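Local coordinates for protein DNA polymerase epsilon subunit 3 (PDB 2BYK) that pairs with Chrac-16 as a histone-fold heterodimer that binds DNA and promotes nucleosome sliding, and serves as an accessory subunit of DNA polymerase epsilon, at residues N12-I15 with G16-I19; V29-E32 with A33-A36; T53-A56 with H57-N60; L70-L73 with T74-F78. All coordinates share one frame; numbering follows the deposited sequence.

Interaction 1. Residues N12-I15 with G16-I19; sequences NAVI and GRLI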
loop_
_atom_site.group_PDB
_atom_site.type_symbol
_atom_site.label_atom_id
_atom_site.label_comp_id
_atom_site.label_asym_id
_atom_site.label_seq_id
_atom_site.Cartn_x
_atom_site.Cartn_y
_atom_site.Cartn_z
ATOM N N ASN B 12 -2.055 13.594 -4.094
ATOM C CA ASN B 12 -1.896 13.892 -5.518
ATOM C C ASN B 12 -0.443 14.317 -5.739
ATOM O O ASN B 12 0.159 14.038 -6.781
ATOM C CB ASN B 12 -2.854 15.029 -5.924
ATOM C CG ASN B 12 -3.381 14.888 -7.352
ATOM O OD1 ASN B 12 -4.336 15.566 -7.739
ATOM N ND2 ASN B 12 -2.759 14.015 -8.138
ATOM N N ALA B 13 0.116 14.973 -4.726
ATOM C CA ALA B 13 1.486 15.474 -4.768
ATOM C C ALA B 13 2.535 14.457 -4.330
ATOM O O ALA B 13 3.488 14.189 -5.056
ATOM C CB ALA B 13 1.590 16.735 -3.903
ATOM N N VAL B 14 2.359 13.913 -3.131
ATOM C CA VAL B 14 3.276 12.927 -2.570
ATOM C C VAL B 14 3.260 11.566 -3.302
ATOM O O VAL B 14 4.218 10.792 -3.222
ATOM C CB VAL B 14 2.990 12.748 -1.043
ATOM C CG1 VAL B 14 1.492 12.768 -0.781
ATOM C CG2 VAL B 14 3.596 11.460 -0.534
ATOM N N ILE B 15 2.188 11.275 -4.032
ATOM C CA ILE B 15 2.111 10.013 -4.754
ATOM C C ILE B 15 2.815 10.126 -6.092
ATOM O O ILE B 15 3.262 9.131 -6.650
ATOM C CB ILE B 15 0.638 9.558 -4.951
ATOM C CG1 ILE B 15 0.093 9.030 -3.618
ATOM C CG2 ILE B 15 0.546 8.484 -6.027
ATOM C CD1 ILE B 15 -1.264 8.385 -3.702
ATOM N N GLY B 16 2.922 11.344 -6.600
ATOM C CA GLY B 16 3.603 11.542 -7.862
ATOM C C GLY B 16 5.094 11.351 -7.663
ATOM O O GLY B 16 5.800 10.889 -8.556
ATOM N N ARG B 17 5.561 11.712 -6.472
ATOM C CA ARG B 17 6.966 11.597 -6.091
ATOM C C ARG B 17 7.286 10.124 -5.817
ATOM O O ARG B 17 8.401 9.653 -6.056
ATOM C CB ARG B 17 7.213 12.441 -4.835
ATOM C CG ARG B 17 8.641 12.434 -4.290
ATOM C CD ARG B 17 8.656 12.827 -2.810
ATOM N NE ARG B 17 7.988 14.110 -2.588
ATOM C CZ ARG B 17 7.431 14.480 -1.435
ATOM N NH1 ARG B 17 7.460 13.656 -0.391
ATOM N NH2 ARG B 17 6.842 15.671 -1.325
ATOM N N LEU B 18 6.290 9.409 -5.300
ATOM C CA LEU B 18 6.415 7.988 -5.010
ATOM C C LEU B 18 6.551 7.225 -6.326
ATOM O O LEU B 18 7.393 6.335 -6.455
ATOM C CB LEU B 18 5.183 7.506 -4.241
ATOM C CG LEU B 18 5.332 7.303 -2.732
ATOM C CD1 LEU B 18 6.607 7.951 -2.222
ATOM C CD2 LEU B 18 4.108 7.861 -2.041
ATOM N N ILE B 19 5.722 7.584 -7.302
ATOM C CA ILE B 19 5.761 6.952 -8.615
ATOM C C ILE B 19 7.047 7.312 -9.391
ATOM O O ILE B 19 7.618 6.461 -10.074
ATOM C CB ILE B 19 4.512 7.337 -9.445
ATOM C CG1 ILE B 19 3.252 6.857 -8.727
ATOM C CG2 ILE B 19 4.577 6.710 -10.822
ATOM C CD1 ILE B 19 1.986 7.192 -9.455
#
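I15 and I19 meet one turn apart on helix 14-22, the short first helix of a histone fold, and show how such a helix builds an apolar face from i to i+4 neighbours. Backbone bonds set the spacing. The amide of I19 N donates to I15 O at 3.0 Å and an N-H...O angle of 158°. L18 N reaches V14 O at 3.2 Å. G16 N makes a weak bond to A13 O.

The apolar contacts follow the same spacing. I15 CG2, placed anti to the backbone N by chi1 of -75°, approaches I19 CD1 at 3.9 Å, the two side chains crossing at a slant. These two isoleucines turn to helix 31-58, I15 against A38 and A41 and I19 against R34 and I37. Along with L18 they also touch apolar side chains of the partner chain, so the helix packs both within its own fold and across the dimer. V14 and L18 run alongside each other in the same direction, V14 CG2 lying 3.9 Å from L18 CD2, and that same L18 methyl rests 3.2 Å from V14 O.

Interaction 2. Residues V29-E32 with A33-A36; sequences VSKE and ARAA. With SO4 (sulfate ion), chain F.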
loop_
_atom_site.group_PDB
_atom_site.type_symbol
_atom_site.label_atom_id
_atom_site.label_comp_id
_atom_site.label_asym_id
_atom_site.label_seq_id
_atom_site.Cartn_x
_atom_site.Cartn_y
_atom_site.Cartn_z
ATOM N N VAL B 29 4.800 8.511 -16.608
ATOM C CA VAL B 29 3.475 7.973 -16.282
ATOM C C VAL B 29 2.415 8.949 -16.769
ATOM O O VAL B 29 2.475 10.137 -16.459
ATOM C CB VAL B 29 3.266 7.795 -14.760
ATOM C CG1 VAL B 29 2.122 6.817 -14.501
ATOM C CG2 VAL B 29 4.542 7.324 -14.108
ATOM N N SER B 30 1.444 8.443 -17.521
ATOM C CA SER B 30 0.372 9.283 -18.045
ATOM C C SER B 30 -0.521 9.804 -16.928
ATOM O O SER B 30 -0.637 9.192 -15.862
ATOM C CB SER B 30 -0.471 8.511 -19.071
ATOM O OG SER B 30 -1.099 7.379 -18.498
ATOM N N LYS B 31 -1.139 10.951 -17.185
ATOM C CA LYS B 31 -2.027 11.585 -16.223
ATOM C C LYS B 31 -3.069 10.566 -15.791
ATOM O O LYS B 31 -3.607 10.626 -14.693
ATOM C CB LYS B 31 -2.691 12.809 -16.870
ATOM C CG LYS B 31 -1.679 13.699 -17.610
ATOM C CD LYS B 31 -2.148 15.149 -17.793
ATOM C CE LYS B 31 -0.981 16.048 -18.243
ATOM N NZ LYS B 31 -1.301 17.512 -18.193
ATOM N N GLU B 32 -3.315 9.604 -16.667
ATOM C CA GLU B 32 -4.290 8.556 -16.430
ATOM C C GLU B 32 -3.791 7.474 -15.461
ATOM O O GLU B 32 -4.492 7.098 -14.515
ATOM C CB GLU B 32 -4.660 7.933 -17.779
ATOM C CG GLU B 32 -5.954 7.151 -17.788
ATOM C CD GLU B 32 -7.093 7.963 -17.219
ATOM O OE1 GLU B 32 -7.155 8.110 -15.978
ATOM O OE2 GLU B 32 -7.915 8.469 -18.012
ATOM N N ALA B 33 -2.579 6.979 -15.708
ATOM C CA ALA B 33 -1.976 5.932 -14.887
ATOM C C ALA B 33 -1.770 6.399 -13.457
ATOM O O ALA B 33 -2.058 5.668 -12.507
ATOM C CB ALA B 33 -0.644 5.486 -15.491
ATOM N N ARG B 34 -1.268 7.618 -13.303
ATOM C CA ARG B 34 -1.040 8.159 -11.974
ATOM C C ARG B 34 -2.339 8.274 -11.179
ATOM O O ARG B 34 -2.345 8.125 -9.958
ATOM C CB ARG B 34 -0.333 9.505 -12.093
ATOM C CG ARG B 34 1.032 9.349 -12.739
ATOM C CD ARG B 34 1.873 10.616 -12.706
ATOM N NE ARG B 34 1.386 11.641 -13.632
ATOM C CZ ARG B 34 2.020 12.785 -13.889
ATOM N NH1 ARG B 34 3.181 13.065 -13.291
ATOM N NH2 ARG B 34 1.490 13.655 -14.746
ATOM N N ALA B 35 -3.442 8.511 -11.882
ATOM C CA ALA B 35 -4.751 8.631 -11.248
ATOM C C ALA B 35 -5.154 7.285 -10.689
ATOM O O ALA B 35 -5.611 7.189 -9.549
ATOM C CB ALA B 35 -5.771 9.089 -12.253
ATOM N N ALA B 36 -4.989 6.249 -11.506
ATOM C CA ALA B 36 -5.321 4.894 -11.097
ATOM C C ALA B 36 -4.488 4.504 -9.884
ATOM O O ALA B 36 -5.024 4.055 -8.875
ATOM C CB ALA B 36 -5.065 3.930 -12.233
HETATM S S SO4 F . -3.507 6.484 -21.304
HETATM O O1 SO4 F . -3.005 7.841 -21.072
HETATM O O2 SO4 F . -3.144 5.672 -20.136
HETATM O O3 SO4 F . -4.985 6.492 -21.454
HETATM O O4 SO4 F . -2.864 5.949 -22.522
#
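V29 and R34 cross at a slant, V29 CB and CG1 meeting the aliphatic part of the arginine. Chi1 of -160° sets V29 CG1 anti to its backbone N and brings it to R34 CG at 3.3 Å, while the same methyl is packed tightly against A33 CB. Further out, the R34 chain bends at chi3 (-72°) and sets one face of its guanidinium against V29 O, which lies 3.3 Å from the plane and toward the rim; the angle at R34 NE is too poor for a hydrogen bond. K31 CG lies at the edge of the same group. With an alanine at this position, V29 CB would probably lose its aliphatic neighbour, CG1 would keep A33 alone of the two, and the flat group beside V29 O would be gone.

This is the N-terminus of helix 31-58, the long central helix of the histone fold, entered from the short strand 28-29, where V29 pairs in parallel with a strand of the partner chain. S30 is the N-cap. With chi1 of 62° its OG turns back to accept from A33 N at 3.2 Å, and the backbone S30 O takes R34 N in a nearly straight bond of 3.1 Å. S30 OG also donates to O2 of a sulfate ion at 3.1 Å. That anion, probably from the crystallisation liquor, is hydrogen-bonded to the partner chain as well, and the CB of E32 stands 3.6 Å from its O2.

Interaction 3. Residues T53-A56 with H57-N60; sequences TALA and HKQN
The C-terminal end of the long central histone-fold helix, 31-58, illustrates how a helix ends while its side chains still pack. L55 and K58 cross at this last turn. L55 CG stands anti to the backbone N (chi1 -179°), and its CD1 branch meets the lysine at K58 CE, 3.5 Å away. K58 starts out extended and then bends at chi3 (70°), which carries the end of its chain to the leucine methyl, with the ammonium NZ a similar 3.6 Å from L55 CD1. Both CE and NZ thus lie against that methyl. Q59 crosses L55 obliquely, its CG 3.3 Å from the backbone L55 O.

The hydrogen bonds change character over the same residues. A54 O takes two donors: K58 N lies in its carbonyl plane at 3.1 Å, whereas H57 N comes at 2.9 Å from well above that plane. The second of these is an i to i+3 bond, consistent with a tightening of the last turn. L55 O is held less firmly, by weak bonds from K58 N and Q59 N, and another weak bond joins H57 N to T53 O.

Toward helix 66-75, L55 packs on Q71 and T72, and A56 and Q59 meet D68. T53 OG1 is satisfied one turn back by T49 O. Beyond N60, whose backbone phi is positive, the chain runs through a loop to helix 66-75, the helix-loop-helix passage from central to third helix that is characteristic of the histone fold.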
loop_
_atom_site.group_PDB
_atom_site.type_symbol
_atom_site.label_atom_id
_atom_site.label_comp_id
_atom_site.label_asym_id
_atom_site.label_seq_id
_atom_site.Cartn_x
_atom_site.Cartn_y
_atom_site.Cartn_z
ATOM N N THR B 53 -8.328 -5.224 10.868
ATOM C CA THR B 53 -9.406 -5.104 11.843
ATOM C C THR B 53 -10.004 -6.489 12.060
ATOM O O THR B 53 -10.290 -6.890 13.191
ATOM C CB THR B 53 -10.525 -4.171 11.336
ATOM O OG1 THR B 53 -10.014 -2.843 11.187
ATOM C CG2 THR B 53 -11.684 -4.142 12.314
ATOM N N ALA B 54 -10.190 -7.211 10.959
ATOM C CA ALA B 54 -10.745 -8.556 10.995
ATOM C C ALA B 54 -9.854 -9.477 11.816
ATOM O O ALA B 54 -10.323 -10.126 12.747
ATOM C CB ALA B 54 -10.882 -9.086 9.589
ATOM N N LEU B 55 -8.568 -9.520 11.465
ATOM C CA LEU B 55 -7.574 -10.356 12.147
ATOM C C LEU B 55 -7.491 -10.052 13.641
ATOM O O LEU B 55 -7.262 -10.941 14.462
ATOM C CB LEU B 55 -6.204 -10.148 11.502
ATOM C CG LEU B 55 -5.045 -10.956 12.073
ATOM C CD1 LEU B 55 -5.352 -12.442 11.992
ATOM C CD2 LEU B 55 -3.792 -10.625 11.294
ATOM N N ALA B 56 -7.676 -8.785 13.981
ATOM C CA ALA B 56 -7.640 -8.352 15.365
ATOM C C ALA B 56 -8.815 -8.928 16.165
ATOM O O ALA B 56 -8.699 -9.136 17.366
ATOM C CB ALA B 56 -7.651 -6.831 15.427
ATOM N N HIS B 57 -9.946 -9.182 15.510
ATOM C CA HIS B 57 -11.100 -9.743 16.211
ATOM C C HIS B 57 -11.018 -11.264 16.268
ATOM O O HIS B 57 -11.591 -11.876 17.166
ATOM C CB HIS B 57 -12.420 -9.314 15.550
ATOM C CG HIS B 57 -13.646 -9.884 16.209
ATOM N ND1 HIS B 57 -14.095 -11.168 15.972
ATOM C CD2 HIS B 57 -14.513 -9.345 17.100
ATOM C CE1 HIS B 57 -15.184 -11.394 16.687
ATOM N NE2 HIS B 57 -15.459 -10.303 17.380
ATOM N N LYS B 58 -10.305 -11.870 15.318
ATOM C CA LYS B 58 -10.145 -13.331 15.280
ATOM C C LYS B 58 -9.309 -13.770 16.481
ATOM O O LYS B 58 -9.317 -14.940 16.872
ATOM C CB LYS B 58 -9.450 -13.777 13.982
ATOM C CG LYS B 58 -9.358 -15.301 13.810
ATOM C CD LYS B 58 -8.550 -15.724 12.574
ATOM C CE LYS B 58 -7.057 -15.422 12.733
ATOM N NZ LYS B 58 -6.240 -15.907 11.578
ATOM N N GLN B 59 -8.584 -12.812 17.051
ATOM C CA GLN B 59 -7.742 -13.041 18.216
ATOM C C GLN B 59 -8.410 -12.226 19.314
ATOM O O GLN B 59 -7.830 -11.944 20.363
ATOM C CB GLN B 59 -6.335 -12.535 17.917
ATOM C CG GLN B 59 -5.808 -13.076 16.594
ATOM C CD GLN B 59 -4.449 -12.534 16.222
ATOM O OE1 GLN B 59 -4.285 -11.331 16.005
ATOM N NE2 GLN B 59 -3.461 -13.421 16.144
ATOM N N ASN B 60 -9.663 -11.886 19.015
ATOM C CA ASN B 60 -10.589 -11.091 19.827
ATOM C C ASN B 60 -10.049 -10.017 20.779
ATOM O O ASN B 60 -10.627 -9.781 21.849
ATOM C CB ASN B 60 -11.592 -12.013 20.566
ATOM C CG ASN B 60 -11.050 -12.579 21.875
ATOM O OD1 ASN B 60 -9.990 -13.209 21.908
ATOM N ND2 ASN B 60 -11.797 -12.368 22.962
#

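Interaction 4. Residues L70-L73 with T74-F78; sequences LQTL and TELDF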
loop_
_atom_site.group_PDB
_atom_site.type_symbol
_atom_site.label_atom_id
_atom_site.label_comp_id
_atom_site.label_asym_id
_atom_site.label_seq_id
_atom_site.Cartn_x
_atom_site.Cartn_y
_atom_site.Cartn_z
ATOM N N LEU B 70 1.052 -6.235 10.392
ATOM C CA LEU B 70 2.182 -6.944 9.813
ATOM C C LEU B 70 1.747 -8.334 9.366
ATOM O O LEU B 70 2.226 -8.841 8.355
ATOM C CB LEU B 70 3.342 -7.024 10.820
ATOM C CG LEU B 70 4.106 -5.708 11.034
ATOM C CD1 LEU B 70 5.220 -5.911 12.041
ATOM C CD2 LEU B 70 4.674 -5.211 9.706
ATOM N N GLN B 71 0.823 -8.937 10.112
ATOM C CA GLN B 71 0.311 -10.269 9.779
ATOM C C GLN B 71 -0.679 -10.228 8.615
ATOM O O GLN B 71 -0.700 -11.131 7.788
ATOM C CB GLN B 71 -0.368 -10.904 10.994
ATOM C CG GLN B 71 0.574 -11.209 12.139
ATOM C CD GLN B 71 -0.147 -11.749 13.364
ATOM O OE1 GLN B 71 -1.101 -11.136 13.862
ATOM N NE2 GLN B 71 0.313 -12.895 13.865
ATOM N N THR B 72 -1.507 -9.190 8.563
ATOM C CA THR B 72 -2.473 -9.047 7.481
ATOM C C THR B 72 -1.748 -8.805 6.156
ATOM O O THR B 72 -2.208 -9.234 5.102
ATOM C CB THR B 72 -3.436 -7.885 7.758
ATOM O OG1 THR B 72 -4.232 -8.202 8.902
ATOM C CG2 THR B 72 -4.342 -7.642 6.573
ATOM N N LEU B 73 -0.609 -8.125 6.206
ATOM C CA LEU B 73 0.149 -7.862 4.991
ATOM C C LEU B 73 0.756 -9.144 4.447
ATOM O O LEU B 73 0.702 -9.379 3.241
ATOM C CB LEU B 73 1.262 -6.837 5.239
ATOM C CG LEU B 73 0.883 -5.363 5.378
ATOM C CD1 LEU B 73 2.133 -4.555 5.607
ATOM C CD2 LEU B 73 0.178 -4.876 4.126
ATOM N N THR B 74 1.335 -9.974 5.317
ATOM C CA THR B 74 1.945 -11.226 4.852
ATOM C C THR B 74 0.829 -12.127 4.353
ATOM O O THR B 74 1.012 -12.941 3.453
ATOM C CB THR B 74 2.716 -11.982 5.979
ATOM O OG1 THR B 74 1.788 -12.588 6.884
ATOM C CG2 THR B 74 3.604 -11.032 6.759
ATOM N N GLU B 75 -0.338 -11.935 4.947
ATOM C CA GLU B 75 -1.542 -12.688 4.642
ATOM C C GLU B 75 -2.164 -12.278 3.307
ATOM O O GLU B 75 -2.809 -13.085 2.639
ATOM C CB GLU B 75 -2.522 -12.473 5.793
ATOM C CG GLU B 75 -3.886 -13.098 5.666
ATOM C CD GLU B 75 -4.680 -12.937 6.958
ATOM O OE1 GLU B 75 -4.368 -13.662 7.937
ATOM O OE2 GLU B 75 -5.596 -12.075 7.002
ATOM N N LEU B 76 -1.974 -11.021 2.918
ATOM C CA LEU B 76 -2.520 -10.538 1.661
ATOM C C LEU B 76 -1.506 -10.705 0.529
ATOM O O LEU B 76 -1.716 -10.204 -0.579
ATOM C CB LEU B 76 -2.937 -9.071 1.796
ATOM C CG LEU B 76 -4.145 -8.819 2.696
ATOM C CD1 LEU B 76 -4.369 -7.331 2.847
ATOM C CD2 LEU B 76 -5.369 -9.491 2.104
ATOM N N ASP B 77 -0.417 -11.417 0.819
ATOM C CA ASP B 77 0.655 -11.686 -0.145
ATOM C C ASP B 77 1.657 -10.567 -0.350
ATOM O O ASP B 77 2.441 -10.577 -1.303
ATOM C CB ASP B 77 0.077 -12.090 -1.496
ATOM C CG ASP B 77 0.004 -13.586 -1.659
ATOM O OD1 ASP B 77 -0.573 -14.250 -0.766
ATOM O OD2 ASP B 77 0.528 -14.095 -2.676
ATOM N N PHE B 78 1.624 -9.594 0.546
ATOM C CA PHE B 78 2.555 -8.490 0.479
ATOM C C PHE B 78 3.529 -8.744 1.607
ATOM O O PHE B 78 3.655 -7.929 2.518
ATOM C CB PHE B 78 1.843 -7.161 0.709
ATOM C CG PHE B 78 0.848 -6.820 -0.350
ATOM C CD1 PHE B 78 -0.501 -6.700 -0.039
ATOM C CD2 PHE B 78 1.256 -6.619 -1.661
ATOM C CE1 PHE B 78 -1.429 -6.384 -1.019
ATOM C CE2 PHE B 78 0.337 -6.301 -2.651
ATOM C CZ PHE B 78 -1.009 -6.184 -2.332
#
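Chi1 of 74° puts T74 OG1 between its own backbone N and carbonyl carbon, from where it turns back to Q71 O, while chi1 of -66° brings T72 CG2 to L76. The setting is the C-terminal end of helix 66-75, the third helix of the histone-fold core, closed by a Schellman motif. T74 OG1 donates to Q71 O at 3.0 Å, and E75 N reaches the same oxygen at 3.0 Å from the same face of its plane, giving that carbonyl two donors. A valine here has no hydroxyl, and Q71 O would probably be left to E75 N, the second of its two donors.

T72 and L76 lie side by side, CG2 to CD1 at 3.7 Å; the hydroxyl of T72 is bonded to D68 O. L73 and F78 are buried. L73 touches F44 and L85, and the F78 ring meets F44 edge-to-face, tying the helix end to helix 31-58. D77, with positive phi, is the C' residue of the motif that ends the helix: its amide makes a weak bond to T74 O, and F78 N closes on L73 O at 2.9 Å with an N-H...O angle of 143°.

How the interactions relate
The four contacts sample the helix ends of one histone fold. Interactions 2 and 3 lie at the two ends of helix 31-58, their centres about 35 Å apart, and each meets a flanking helix. At one end, interaction 1 touches interaction 2, with I19 CG2 3.3 Å from V29 CG2. The bound sulfate also lies at interaction 2, held by S30 and by the partner chain. At the other end, L55 CD2 lies 3.4 Å from Q71 CB, which joins interaction 3 to interaction 4. Interactions 1 and 4 do not meet, their nearest atoms about 14 Å apart. Interactions 1, 2 and 4 reach the partner chain, whereas no other chain of the assembly touches interaction 3.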